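Local coordinates for DNA-binding protein reb1 (Schizosaccharomyces pombe, PDB 5EYB) that binds specific sites in ribosomal DNA and upstream of many genes, acting in termination of RNA polymerase I transcription and in transcriptional regulation, at residues Asn127-Gly132 with His159-Ala164; Glu181-Val186 with Asp209-Val214; Ile305-Ile310 with Gln322-Phe327; Ile334-Asn339 with Thr346-Asp351. All coordinates share one frame; numbering follows the deposited sequence.

Contact 1 (Asn127-Gly132 with His159-Ala164). With nucleotides of chain C; nucleotides of chain B.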
# COMPACT_ATOMS: atom_id res chain seq x y z
N ASN A 127 1.31 23.47 18.06
CA ASN A 127 0.47 24.58 17.61
C ASN A 127 1.28 25.68 16.95
O ASN A 127 0.84 26.28 15.96
CB ASN A 127 -0.33 25.15 18.78
CG ASN A 127 -1.46 24.24 19.21
OD1 ASN A 127 -2.60 24.36 18.74
ND2 ASN A 127 -1.16 23.31 20.11
N GLN A 128 2.46 25.95 17.48
CA GLN A 128 3.33 26.98 16.92
C GLN A 128 3.91 26.54 15.57
O GLN A 128 4.11 27.37 14.69
CB GLN A 128 4.46 27.32 17.89
CG GLN A 128 4.00 28.09 19.12
CD GLN A 128 3.36 29.42 18.76
OE1 GLN A 128 3.97 30.25 18.09
NE2 GLN A 128 2.12 29.62 19.19
N ILE A 129 4.16 25.25 15.43
CA ILE A 129 4.60 24.70 14.15
C ILE A 129 3.51 24.94 13.10
O ILE A 129 3.79 25.34 11.97
CB ILE A 129 4.90 23.19 14.24
CG1 ILE A 129 6.13 22.93 15.11
CG2 ILE A 129 5.12 22.60 12.86
CD1 ILE A 129 7.43 23.34 14.48
N TRP A 130 2.27 24.70 13.50
CA TRP A 130 1.13 24.78 12.59
C TRP A 130 0.37 26.10 12.67
O TRP A 130 -0.75 26.21 12.17
CB TRP A 130 0.16 23.62 12.87
CG TRP A 130 0.65 22.30 12.37
CD1 TRP A 130 1.47 21.43 13.03
CD2 TRP A 130 0.36 21.71 11.11
NE1 TRP A 130 1.70 20.32 12.25
CE2 TRP A 130 1.03 20.47 11.07
CE3 TRP A 130 -0.40 22.10 10.01
CZ2 TRP A 130 0.96 19.62 9.96
CZ3 TRP A 130 -0.47 21.26 8.92
CH2 TRP A 130 0.20 20.03 8.90
N ALA A 131 0.98 27.12 13.27
CA ALA A 131 0.31 28.41 13.44
C ALA A 131 0.38 29.27 12.19
O ALA A 131 0.78 30.43 12.26
CB ALA A 131 0.92 29.15 14.62
N GLY A 132 -0.02 28.71 11.05
CA GLY A 132 0.01 29.44 9.79
C GLY A 132 1.40 29.87 9.40
O GLY A 132 2.07 29.21 8.60
N HIS A 159 8.79 18.64 6.41
CA HIS A 159 7.52 17.94 6.27
C HIS A 159 7.34 16.90 7.36
O HIS A 159 6.25 16.75 7.93
CB HIS A 159 7.40 17.26 4.91
CG HIS A 159 7.11 18.19 3.78
ND1 HIS A 159 6.21 19.23 3.88
CD2 HIS A 159 7.61 18.25 2.52
CE1 HIS A 159 6.16 19.88 2.73
NE2 HIS A 159 7.00 19.31 1.89
N HIS A 160 8.42 16.18 7.65
CA HIS A 160 8.40 15.13 8.66
C HIS A 160 7.99 15.66 10.03
O HIS A 160 7.11 15.10 10.68
CB HIS A 160 9.78 14.48 8.76
CG HIS A 160 9.88 13.43 9.82
ND1 HIS A 160 9.59 12.10 9.58
CD2 HIS A 160 10.21 13.51 11.13
CE1 HIS A 160 9.75 11.41 10.69
NE2 HIS A 160 10.13 12.25 11.65
N VAL A 161 8.64 16.73 10.46
CA VAL A 161 8.39 17.33 11.77
C VAL A 161 6.93 17.75 11.91
O VAL A 161 6.30 17.48 12.94
CB VAL A 161 9.30 18.54 12.02
CG1 VAL A 161 8.86 19.30 13.26
CG2 VAL A 161 10.75 18.10 12.14
N ARG A 162 6.40 18.40 10.88
CA ARG A 162 5.01 18.86 10.89
C ARG A 162 4.03 17.70 11.03
O ARG A 162 3.09 17.77 11.81
CB ARG A 162 4.71 19.66 9.62
CG ARG A 162 5.32 21.05 9.63
CD ARG A 162 5.36 21.65 8.24
NE ARG A 162 4.04 21.79 7.63
CZ ARG A 162 3.18 22.77 7.90
NH1 ARG A 162 3.49 23.69 8.80
NH2 ARG A 162 2.01 22.81 7.28
N ARG A 163 4.28 16.63 10.28
CA ARG A 163 3.42 15.46 10.33
C ARG A 163 3.53 14.76 11.68
O ARG A 163 2.53 14.29 12.23
CB ARG A 163 3.76 14.49 9.19
CG ARG A 163 2.74 13.39 8.99
CD ARG A 163 2.87 12.73 7.62
NE ARG A 163 2.40 13.58 6.53
CZ ARG A 163 3.20 14.29 5.74
NH1 ARG A 163 4.52 14.26 5.92
NH2 ARG A 163 2.69 15.04 4.77
N ALA A 164 4.74 14.71 12.22
CA ALA A 164 5.00 14.01 13.47
C ALA A 164 4.58 14.83 14.68
O ALA A 164 4.27 14.28 15.73
CB ALA A 164 6.48 13.65 13.58
P DC C 16 7.34 10.74 6.97
OP1 DC C 16 8.61 10.57 7.71
OP2 DC C 16 6.48 11.91 7.25
O5' DC C 16 7.67 10.76 5.41
C5' DC C 16 8.30 9.66 4.81
C4' DC C 16 8.44 9.90 3.32
O4' DC C 16 7.12 9.88 2.71
C3' DC C 16 9.07 11.25 2.96
O3' DC C 16 10.06 11.08 1.97
C2' DC C 16 7.89 12.06 2.42
C1' DC C 16 7.01 10.97 1.83
N1 DC C 16 5.60 11.38 1.74
C2 DC C 16 4.99 11.50 0.49
O2 DC C 16 5.65 11.24 -0.52
N3 DC C 16 3.70 11.90 0.43
C4 DC C 16 3.03 12.17 1.55
N4 DC C 16 1.75 12.55 1.44
C5 DC C 16 3.64 12.06 2.83
C6 DC C 16 4.91 11.67 2.88
P DG B 8 5.73 27.94 8.15
OP1 DG B 8 5.06 28.82 9.13
OP2 DG B 8 6.11 26.56 8.53
O5' DG B 8 4.80 27.85 6.85
C5' DG B 8 4.38 29.04 6.21
C4' DG B 8 3.21 28.78 5.28
O4' DG B 8 3.69 28.53 3.94
C3' DG B 8 2.31 27.61 5.65
O3' DG B 8 0.96 27.96 5.37
C2' DG B 8 2.81 26.49 4.73
C1' DG B 8 3.24 27.26 3.49
N9 DG B 8 4.35 26.64 2.76
C8 DG B 8 5.53 26.18 3.28
N7 DG B 8 6.34 25.70 2.39
C5 DG B 8 5.67 25.87 1.19
C6 DG B 8 6.06 25.53 -0.14
O6 DG B 8 7.11 25.01 -0.52
N1 DG B 8 5.08 25.87 -1.06
C2 DG B 8 3.87 26.46 -0.75
N2 DG B 8 3.06 26.71 -1.79
N3 DG B 8 3.50 26.78 0.48
C4 DG B 8 4.44 26.45 1.40
P DT C 18 11.50 14.73 -4.83
OP1 DT C 18 12.32 14.07 -5.87
OP2 DT C 18 12.14 15.59 -3.81
O5' DT C 18 10.36 15.55 -5.58
C5' DT C 18 9.47 14.87 -6.44
C4' DT C 18 8.43 15.82 -6.99
O4' DT C 18 7.53 16.22 -5.93
C3' DT C 18 8.99 17.10 -7.60
O3' DT C 18 8.40 17.30 -8.87
C2' DT C 18 8.58 18.19 -6.60
C1' DT C 18 7.32 17.61 -5.98
N1 DT C 18 7.04 18.06 -4.59
C2 DT C 18 5.80 18.58 -4.28
O2 DT C 18 4.91 18.71 -5.10
N3 DT C 18 5.65 18.95 -2.97
C4 DT C 18 6.58 18.85 -1.96
O4 DT C 18 6.34 19.21 -0.82
C5 DT C 18 7.86 18.29 -2.35
C7 DT C 18 8.95 18.14 -1.32
C6 DT C 18 8.03 17.93 -3.63
O HOH W 1 6.20 24.85 10.45
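Arg-162 lies over Trp-130 in a cation-pi contact within the Myb-associated domain, a DNA-binding unit of the helix-turn-helix clan. From the helix, Arg-162 CB meets Trp-130 CZ2 at 3.8 Å. CG then touches Ile-129 CG2 at 3.6 Å. The chain bends at chi3 (60°), which turns NE; beyond it the guanidinium covers one face of the indole. Its CZ sits 4.0 Å from the centroid of the Trp-130 six-membered ring, with the two planes 30° apart. NH2 is nearest the rim, at CZ3. At the edge of the indole, in its plane, NE1 donates to Arg-162 O at 2.9 Å, and more weakly to Tyr-165 O. An alanine at Trp-130 would probably leave the guanidinium without its aromatic floor and Arg-162 O without this N-H. His-159 and His-160 reach the DNA, His-159 NE2 bonding DT18 O4 of chain C. Arg-162 NH1 makes a weak hydrogen bond to a water, which donates to Ile-129 O and to OP2 of DG8 of chain B.

Contact 2 (Glu181-Val186 with Asp209-Val214). With nucleotides of chain B; nucleotides of chain C.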
# COMPACT_ATOMS: atom_id res chain seq x y z
N GLU A 181 -19.35 15.03 6.94
CA GLU A 181 -18.96 16.38 7.32
C GLU A 181 -17.82 16.87 6.44
O GLU A 181 -17.76 18.04 6.06
CB GLU A 181 -18.56 16.44 8.79
CG GLU A 181 -18.30 17.85 9.30
CD GLU A 181 -19.57 18.66 9.45
OE1 GLU A 181 -20.67 18.06 9.45
OE2 GLU A 181 -19.48 19.90 9.58
N LEU A 182 -16.91 15.95 6.12
CA LEU A 182 -15.81 16.26 5.23
C LEU A 182 -16.32 16.62 3.84
O LEU A 182 -15.90 17.61 3.25
CB LEU A 182 -14.83 15.09 5.15
CG LEU A 182 -13.72 15.26 4.12
CD1 LEU A 182 -12.77 16.37 4.54
CD2 LEU A 182 -12.97 13.95 3.90
N ARG A 183 -17.22 15.79 3.32
CA ARG A 183 -17.81 16.00 2.00
C ARG A 183 -18.43 17.39 1.87
O ARG A 183 -18.15 18.11 0.92
CB ARG A 183 -18.88 14.94 1.72
CG ARG A 183 -19.45 15.00 0.31
CD ARG A 183 -20.66 14.09 0.16
NE ARG A 183 -21.77 14.52 1.02
CZ ARG A 183 -22.59 15.53 0.73
NH1 ARG A 183 -22.43 16.23 -0.39
NH2 ARG A 183 -23.57 15.84 1.57
N LYS A 184 -19.25 17.75 2.85
CA LYS A 184 -19.94 19.04 2.84
C LYS A 184 -18.97 20.21 2.92
O LYS A 184 -19.21 21.27 2.35
CB LYS A 184 -20.95 19.10 3.98
CG LYS A 184 -22.16 18.20 3.78
CD LYS A 184 -23.16 18.32 4.91
CE LYS A 184 -22.65 17.68 6.19
NZ LYS A 184 -23.76 17.47 7.16
N ASN A 185 -17.87 20.01 3.63
CA ASN A 185 -16.83 21.03 3.72
C ASN A 185 -16.14 21.24 2.37
O ASN A 185 -15.81 22.37 2.00
CB ASN A 185 -15.80 20.67 4.79
CG ASN A 185 -16.17 21.21 6.15
OD1 ASN A 185 -16.54 22.38 6.28
ND2 ASN A 185 -16.07 20.37 7.17
N VAL A 186 -15.93 20.14 1.65
CA VAL A 186 -15.33 20.22 0.32
C VAL A 186 -16.31 20.86 -0.66
O VAL A 186 -15.91 21.62 -1.55
CB VAL A 186 -14.89 18.83 -0.18
CG1 VAL A 186 -14.27 18.92 -1.56
CG2 VAL A 186 -13.90 18.20 0.79
N ASP A 209 -6.53 12.77 2.01
CA ASP A 209 -6.49 11.33 1.77
C ASP A 209 -7.88 10.70 1.91
O ASP A 209 -8.29 9.90 1.07
CB ASP A 209 -5.50 10.65 2.72
CG ASP A 209 -4.06 11.11 2.50
OD1 ASP A 209 -3.74 11.58 1.39
OD2 ASP A 209 -3.25 10.99 3.44
N ARG A 210 -8.61 11.09 2.96
CA ARG A 210 -9.97 10.59 3.15
C ARG A 210 -10.86 10.95 1.97
O ARG A 210 -11.67 10.14 1.54
CB ARG A 210 -10.58 11.15 4.43
CG ARG A 210 -10.91 10.09 5.45
CD ARG A 210 -11.93 9.08 4.95
NE ARG A 210 -11.78 7.81 5.64
CZ ARG A 210 -12.69 6.84 5.65
NH1 ARG A 210 -13.84 7.00 5.00
NH2 ARG A 210 -12.46 5.72 6.31
N TRP A 211 -10.69 12.16 1.46
CA TRP A 211 -11.47 12.61 0.31
C TRP A 211 -11.04 11.90 -0.98
O TRP A 211 -11.85 11.26 -1.63
CB TRP A 211 -11.36 14.13 0.14
CG TRP A 211 -12.01 14.63 -1.12
CD1 TRP A 211 -11.39 14.91 -2.31
CD2 TRP A 211 -13.40 14.90 -1.31
NE1 TRP A 211 -12.32 15.33 -3.23
CE2 TRP A 211 -13.56 15.34 -2.64
CE3 TRP A 211 -14.53 14.81 -0.50
CZ2 TRP A 211 -14.80 15.69 -3.17
CZ3 TRP A 211 -15.76 15.16 -1.02
CH2 TRP A 211 -15.88 15.60 -2.35
N ARG A 212 -9.76 12.02 -1.32
CA ARG A 212 -9.25 11.48 -2.58
C ARG A 212 -9.45 9.97 -2.71
O ARG A 212 -9.80 9.47 -3.79
CB ARG A 212 -7.77 11.80 -2.75
CG ARG A 212 -7.16 11.22 -4.02
CD ARG A 212 -5.66 11.39 -4.06
NE ARG A 212 -5.00 10.72 -2.94
CZ ARG A 212 -3.70 10.78 -2.69
NH1 ARG A 212 -2.90 11.48 -3.49
NH2 ARG A 212 -3.19 10.15 -1.64
N ASP A 213 -9.24 9.24 -1.62
CA ASP A 213 -9.21 7.78 -1.70
C ASP A 213 -10.49 7.10 -1.22
O ASP A 213 -10.64 5.89 -1.37
CB ASP A 213 -8.02 7.24 -0.91
CG ASP A 213 -6.69 7.57 -1.56
OD1 ASP A 213 -6.60 7.50 -2.80
OD2 ASP A 213 -5.73 7.91 -0.84
N VAL A 214 -11.42 7.85 -0.63
CA VAL A 214 -12.65 7.24 -0.13
C VAL A 214 -13.91 8.05 -0.44
O VAL A 214 -14.79 7.58 -1.17
CB VAL A 214 -12.60 7.03 1.40
CG1 VAL A 214 -13.92 6.46 1.88
CG2 VAL A 214 -11.45 6.10 1.78
P DG B 13 1.94 11.31 -10.27
OP1 DG B 13 2.87 11.22 -11.41
OP2 DG B 13 0.53 10.87 -10.43
O5' DG B 13 2.55 10.52 -9.02
C5' DG B 13 3.77 10.95 -8.45
C4' DG B 13 4.14 10.10 -7.25
O4' DG B 13 3.40 10.53 -6.10
C3' DG B 13 3.85 8.60 -7.40
O3' DG B 13 5.06 7.89 -7.53
C2' DG B 13 3.11 8.22 -6.09
C1' DG B 13 3.29 9.46 -5.22
N9 DG B 13 2.17 9.70 -4.32
C8 DG B 13 0.93 10.19 -4.66
N7 DG B 13 0.12 10.31 -3.65
C5 DG B 13 0.87 9.88 -2.56
C6 DG B 13 0.52 9.79 -1.20
O6 DG B 13 -0.56 10.07 -0.66
N1 DG B 13 1.57 9.30 -0.43
C2 DG B 13 2.81 8.95 -0.91
N2 DG B 13 3.69 8.51 -0.01
N3 DG B 13 3.15 9.04 -2.19
C4 DG B 13 2.14 9.51 -2.96
P DC C 15 2.06 8.32 10.10
OP1 DC C 15 2.78 8.29 11.39
OP2 DC C 15 0.91 9.24 9.90
O5' DC C 15 3.09 8.62 8.92
C5' DC C 15 4.10 7.68 8.61
C4' DC C 15 4.62 7.90 7.21
O4' DC C 15 3.57 7.69 6.27
C3' DC C 15 5.11 9.31 6.93
O3' DC C 15 6.51 9.38 7.18
C2' DC C 15 4.79 9.53 5.45
C1' DC C 15 3.90 8.34 5.07
N1 DC C 15 2.64 8.73 4.39
C2 DC C 15 2.56 8.69 3.00
O2 DC C 15 3.55 8.32 2.36
N3 DC C 15 1.40 9.05 2.39
C4 DC C 15 0.36 9.44 3.12
N4 DC C 15 -0.76 9.78 2.48
C5 DC C 15 0.42 9.49 4.54
C6 DC C 15 1.57 9.13 5.13
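The helices of 181-186 and 209-214 run nearly at right angles (crossing angle -95°), with axes 10.5 Å apart and the CA atoms of Arg-183 and Trp-211 being the nearest pair. Trp-211 carries most of the contact. Its CG is anti to the backbone N (chi1 173°), and its ring meets Val-186 tip to tip. Val-186 CG1 stands over the face of the six-membered ring, 3.7 Å from the centroid, in a CH-pi contact. At the rim, Trp-211 CZ3 touches Arg-183 CA at 3.7 Å. Leu-182 CD2 packs on Arg-210 CB at 3.7 Å and reaches the backbone N of Trp-211. The charged ends lead away: Arg-183 pairs with Glu-180, and Arg-210 with Asp-179. A serine at Trp-211 would probably open a gap beside Val-186 and Arg-183. The contact joins the first and third helices of a Myb repeat, the third being its probable recognition helix. Arg-212 gives NH1 to N7 and NH2 to O6 of DG13 in chain B. Asp-209 OD2 accepts from N4 of DC15 in chain C at 2.9 Å. The chemistry suggests a division of labour: apolar groups pack the helix on its domain, its charged groups meet bases.

Contact 3 (Ile305-Ile310 with Gln322-Phe327)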
# COMPACT_ATOMS: atom_id res chain seq x y z
N ILE A 305 -18.30 -16.23 -18.18
CA ILE A 305 -17.02 -16.92 -18.12
C ILE A 305 -16.59 -17.22 -16.68
O ILE A 305 -16.21 -16.31 -15.94
CB ILE A 305 -15.91 -16.11 -18.80
CG1 ILE A 305 -16.36 -15.67 -20.19
CG2 ILE A 305 -14.63 -16.92 -18.87
CD1 ILE A 305 -15.36 -14.77 -20.90
N HIS A 306 -16.64 -18.49 -16.31
CA HIS A 306 -16.14 -18.92 -15.01
C HIS A 306 -14.65 -19.21 -15.10
O HIS A 306 -14.23 -20.22 -15.67
CB HIS A 306 -16.90 -20.16 -14.52
CG HIS A 306 -18.30 -19.86 -14.05
ND1 HIS A 306 -19.22 -20.85 -13.79
CD2 HIS A 306 -18.92 -18.68 -13.79
CE1 HIS A 306 -20.35 -20.29 -13.39
NE2 HIS A 306 -20.19 -18.98 -13.38
N TRP A 307 -13.84 -18.31 -14.54
CA TRP A 307 -12.39 -18.38 -14.67
C TRP A 307 -11.73 -19.33 -13.69
O TRP A 307 -10.54 -19.64 -13.83
CB TRP A 307 -11.78 -16.98 -14.51
CG TRP A 307 -12.09 -16.08 -15.65
CD1 TRP A 307 -13.08 -15.15 -15.72
CD2 TRP A 307 -11.40 -16.02 -16.91
NE1 TRP A 307 -13.05 -14.51 -16.93
CE2 TRP A 307 -12.02 -15.03 -17.68
CE3 TRP A 307 -10.31 -16.71 -17.45
CZ2 TRP A 307 -11.60 -14.71 -18.97
CZ3 TRP A 307 -9.89 -16.39 -18.72
CH2 TRP A 307 -10.53 -15.40 -19.47
N GLU A 308 -12.48 -19.79 -12.69
CA GLU A 308 -11.94 -20.68 -11.67
C GLU A 308 -11.34 -21.94 -12.29
O GLU A 308 -10.26 -22.39 -11.88
CB GLU A 308 -13.02 -21.06 -10.66
N ASN A 309 -12.03 -22.51 -13.27
CA ASN A 309 -11.57 -23.73 -13.93
C ASN A 309 -10.46 -23.47 -14.94
O ASN A 309 -9.60 -24.32 -15.17
CB ASN A 309 -12.74 -24.43 -14.62
CG ASN A 309 -13.85 -24.79 -13.66
OD1 ASN A 309 -14.76 -23.99 -13.41
ND2 ASN A 309 -13.80 -26.00 -13.10
N ILE A 310 -10.49 -22.28 -15.55
CA ILE A 310 -9.50 -21.92 -16.56
C ILE A 310 -8.13 -21.72 -15.93
O ILE A 310 -7.12 -22.21 -16.44
CB ILE A 310 -9.90 -20.64 -17.32
CG1 ILE A 310 -11.39 -20.65 -17.66
CG2 ILE A 310 -9.05 -20.47 -18.57
CD1 ILE A 310 -11.80 -21.76 -18.60
N GLN A 322 -3.77 -12.12 -16.07
CA GLN A 322 -2.99 -12.24 -17.30
C GLN A 322 -3.80 -12.86 -18.44
O GLN A 322 -3.67 -12.45 -19.59
CB GLN A 322 -1.73 -13.07 -17.06
CG GLN A 322 -0.58 -12.27 -16.47
CD GLN A 322 0.61 -13.15 -16.12
OE1 GLN A 322 0.46 -14.33 -15.84
NE2 GLN A 322 1.80 -12.56 -16.13
N MET A 323 -4.62 -13.85 -18.11
CA MET A 323 -5.47 -14.47 -19.11
C MET A 323 -6.57 -13.50 -19.54
O MET A 323 -6.92 -13.42 -20.72
CB MET A 323 -6.09 -15.76 -18.58
CG MET A 323 -5.10 -16.64 -17.82
SD MET A 323 -5.68 -18.32 -17.60
CE MET A 323 -5.54 -18.92 -19.27
N LEU A 324 -7.10 -12.76 -18.57
CA LEU A 324 -8.10 -11.73 -18.85
C LEU A 324 -7.52 -10.67 -19.76
O LEU A 324 -8.17 -10.22 -20.70
CB LEU A 324 -8.62 -11.09 -17.56
CG LEU A 324 -9.86 -11.69 -16.91
CD1 LEU A 324 -9.60 -13.11 -16.46
CD2 LEU A 324 -10.31 -10.85 -15.74
N PHE A 325 -6.29 -10.27 -19.47
CA PHE A 325 -5.59 -9.30 -20.30
C PHE A 325 -5.47 -9.79 -21.73
O PHE A 325 -5.69 -9.03 -22.68
CB PHE A 325 -4.20 -9.01 -19.72
CG PHE A 325 -3.42 -7.99 -20.50
CD1 PHE A 325 -3.75 -6.65 -20.45
CD2 PHE A 325 -2.35 -8.38 -21.28
CE1 PHE A 325 -3.03 -5.71 -21.16
CE2 PHE A 325 -1.62 -7.45 -22.00
CZ PHE A 325 -1.96 -6.11 -21.94
N GLN A 326 -5.12 -11.07 -21.88
CA GLN A 326 -4.96 -11.66 -23.20
C GLN A 326 -6.29 -11.75 -23.95
O GLN A 326 -6.35 -11.54 -25.16
CB GLN A 326 -4.32 -13.04 -23.09
CG GLN A 326 -4.11 -13.74 -24.43
CD GLN A 326 -3.11 -13.01 -25.32
OE1 GLN A 326 -2.35 -12.16 -24.86
NE2 GLN A 326 -3.10 -13.36 -26.60
N PHE A 327 -7.35 -12.07 -23.21
CA PHE A 327 -8.68 -12.16 -23.80
C PHE A 327 -9.15 -10.80 -24.30
O PHE A 327 -9.79 -10.72 -25.36
CB PHE A 327 -9.67 -12.73 -22.78
CG PHE A 327 -11.05 -12.92 -23.32
CD1 PHE A 327 -11.26 -13.55 -24.54
CD2 PHE A 327 -12.16 -12.50 -22.60
CE1 PHE A 327 -12.53 -13.73 -25.04
CE2 PHE A 327 -13.43 -12.68 -23.09
CZ PHE A 327 -13.62 -13.30 -24.31
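Trp-307 and Leu-324 meet where helices 307-314 and 320-333 pack, which with helix 284-299 form a three-helix unit reminiscent of a Myb repeat. Leu-324 CD1 lies over the centre of the indole in a CH-pi contact, 3.4 Å from the centroid of the six-membered ring. Ile-305 CG2 covers the opposite face, toward the rim, so the ring is sandwiched. Around it, the Trp-307 and Met-323 side chains slide past each other in opposite directions, CZ3 lying 3.9 Å from Met-323 CB. Phe-327 CD2 comes to the edge of the indole near CZ2. Ile-305 CD1 and Phe-327 CE2 meet tip to tip at 3.6 Å. Further out, Ile-294 of helix 284-299 touches both Trp-307 and Phe-327, while Trp-289 and Trp-318 also touch Met-323. The bend of Met-323 at chi3 (71°) places its CE 3.9 Å from Ile-310 CG2.

Contact 4 (Ile334-Asn339 with Thr346-Asp351)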
# COMPACT_ATOMS: atom_id res chain seq x y z
N ILE A 334 -9.05 -9.77 -33.05
CA ILE A 334 -9.72 -10.76 -33.88
C ILE A 334 -10.98 -10.16 -34.52
O ILE A 334 -11.89 -9.73 -33.82
CB ILE A 334 -10.11 -12.01 -33.09
CG1 ILE A 334 -8.86 -12.69 -32.51
CG2 ILE A 334 -10.88 -12.99 -33.96
CD1 ILE A 334 -9.17 -13.83 -31.58
N PRO A 335 -11.02 -10.14 -35.86
CA PRO A 335 -12.13 -9.53 -36.61
C PRO A 335 -13.48 -10.19 -36.34
O PRO A 335 -14.52 -9.57 -36.56
CB PRO A 335 -11.72 -9.75 -38.08
CG PRO A 335 -10.25 -9.94 -38.04
CD PRO A 335 -9.98 -10.67 -36.76
N SER A 336 -13.46 -11.42 -35.85
CA SER A 336 -14.69 -12.17 -35.60
C SER A 336 -15.55 -11.50 -34.53
O SER A 336 -16.78 -11.59 -34.58
CB SER A 336 -14.36 -13.60 -35.17
OG SER A 336 -13.55 -14.24 -36.14
N TYR A 337 -14.91 -10.81 -33.59
CA TYR A 337 -15.64 -10.18 -32.49
C TYR A 337 -16.34 -8.89 -32.90
O TYR A 337 -17.17 -8.36 -32.16
CB TYR A 337 -14.69 -9.91 -31.32
CG TYR A 337 -14.33 -11.16 -30.55
CD1 TYR A 337 -15.16 -11.64 -29.55
CD2 TYR A 337 -13.17 -11.86 -30.83
CE1 TYR A 337 -14.84 -12.79 -28.84
CE2 TYR A 337 -12.84 -13.01 -30.13
CZ TYR A 337 -13.68 -13.47 -29.14
OH TYR A 337 -13.36 -14.61 -28.44
N ASP A 338 -16.01 -8.38 -34.08
CA ASP A 338 -16.71 -7.22 -34.62
C ASP A 338 -17.84 -7.66 -35.53
O ASP A 338 -18.73 -6.87 -35.86
CB ASP A 338 -15.74 -6.30 -35.37
CG ASP A 338 -14.82 -5.54 -34.44
OD1 ASP A 338 -14.62 -5.99 -33.29
OD2 ASP A 338 -14.30 -4.48 -34.85
N ASN A 339 -17.81 -8.92 -35.94
CA ASN A 339 -18.83 -9.47 -36.82
C ASN A 339 -19.97 -10.15 -36.07
O ASN A 339 -21.13 -10.04 -36.45
CB ASN A 339 -18.21 -10.47 -37.79
CG ASN A 339 -17.18 -9.84 -38.71
OD1 ASN A 339 -17.27 -8.66 -39.03
ND2 ASN A 339 -16.20 -10.63 -39.13
N THR A 346 -16.51 -16.07 -30.66
CA THR A 346 -15.50 -16.91 -30.04
C THR A 346 -15.35 -18.21 -30.81
O THR A 346 -14.23 -18.64 -31.10
CB THR A 346 -15.84 -17.20 -28.57
OG1 THR A 346 -15.87 -15.97 -27.84
CG2 THR A 346 -14.80 -18.12 -27.95
N LYS A 347 -16.47 -18.83 -31.16
CA LYS A 347 -16.45 -20.05 -31.97
C LYS A 347 -15.82 -19.78 -33.33
O LYS A 347 -15.10 -20.62 -33.87
CB LYS A 347 -17.86 -20.62 -32.13
N SER A 348 -16.10 -18.61 -33.89
CA SER A 348 -15.53 -18.21 -35.17
C SER A 348 -14.03 -17.94 -35.03
O SER A 348 -13.25 -18.27 -35.92
CB SER A 348 -16.23 -16.97 -35.72
OG SER A 348 -15.59 -16.51 -36.90
N ALA A 349 -13.65 -17.34 -33.91
CA ALA A 349 -12.25 -17.02 -33.65
C ALA A 349 -11.41 -18.28 -33.56
O ALA A 349 -10.28 -18.32 -34.06
CB ALA A 349 -12.12 -16.20 -32.37
N ILE A 350 -11.96 -19.30 -32.91
CA ILE A 350 -11.27 -20.58 -32.76
C ILE A 350 -11.09 -21.25 -34.11
O ILE A 350 -10.00 -21.72 -34.44
CB ILE A 350 -12.04 -21.53 -31.82
CG1 ILE A 350 -12.17 -20.91 -30.43
CG2 ILE A 350 -11.34 -22.87 -31.74
CD1 ILE A 350 -13.09 -21.68 -29.51
N ASP A 351 -12.16 -21.29 -34.89
CA ASP A 351 -12.14 -21.93 -36.21
C ASP A 351 -11.15 -21.25 -37.15
O ASP A 351 -10.45 -21.92 -37.90
CB ASP A 351 -13.54 -21.92 -36.82
CG ASP A 351 -14.50 -22.85 -36.10
OD1 ASP A 351 -14.25 -23.18 -34.92
OD2 ASP A 351 -15.52 -23.25 -36.71
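Thr-346 receives a hydrogen bond from Tyr-337, whose OH reaches OG1 at 2.9 Å. Thr-346 OG1 is anti to its own carbonyl carbon (chi1 -62°) and also bonds Leu-342 O one turn earlier in the helix. The hydroxyl thus has two partners, the tyrosine and a backbone carbonyl. The tyrosine hydroxyl also lies close to Thr-346 CA, with OH 3.5 Å from it. Ser-348 comes next. Its OG meets Ser-336 OG at 3.1 Å in a hydrogen bond that either hydroxyl could donate. The serines also touch through carbon, their CB atoms being 3.9 Å apart. Ala-349 follows and brings the backbones closest, with its CA 5.8 Å from that of Ser-336. Its small CB faces two larger groups, Ile-334 CG2 at 3.8 Å and Tyr-337 CE2 at 4.0 Å. Tyr-337 also touches Leu-291 of helix 284-299, and it reaches back to Phe-327 and Lys-331 of helix 320-333. The site is about 23 Å from the nearest DNA atom. The contact belongs to a short helical hairpin, in which the weakly bonded turn about 336-339, following helix 320-333, folds back on helix 342-356, the last of the chain.

In the fold
The four contacts follow one another along the chain; none nests in or crosses another. Contact 1 closes a 26-residue span between helices 122-129 and 154-164 of the second Myb-associated domain. Contact 2 then closes the first Myb repeat, joining helices 176-189 and 204-215. The two come within about 7 Å at their nearest atoms, and Arg-163 touches Asn-205, linking the two domains. Further along the chain, contact 3 closes the short connection between helices 307-314 and 320-333. Contact 4 closes a still shorter one, between the turn about 336-339 and helix 342-356. Contacts 3 and 4 touch through Phe-327 CE1 and Tyr-337 OH, 3.6 Å apart, so they share one C-terminal helical region.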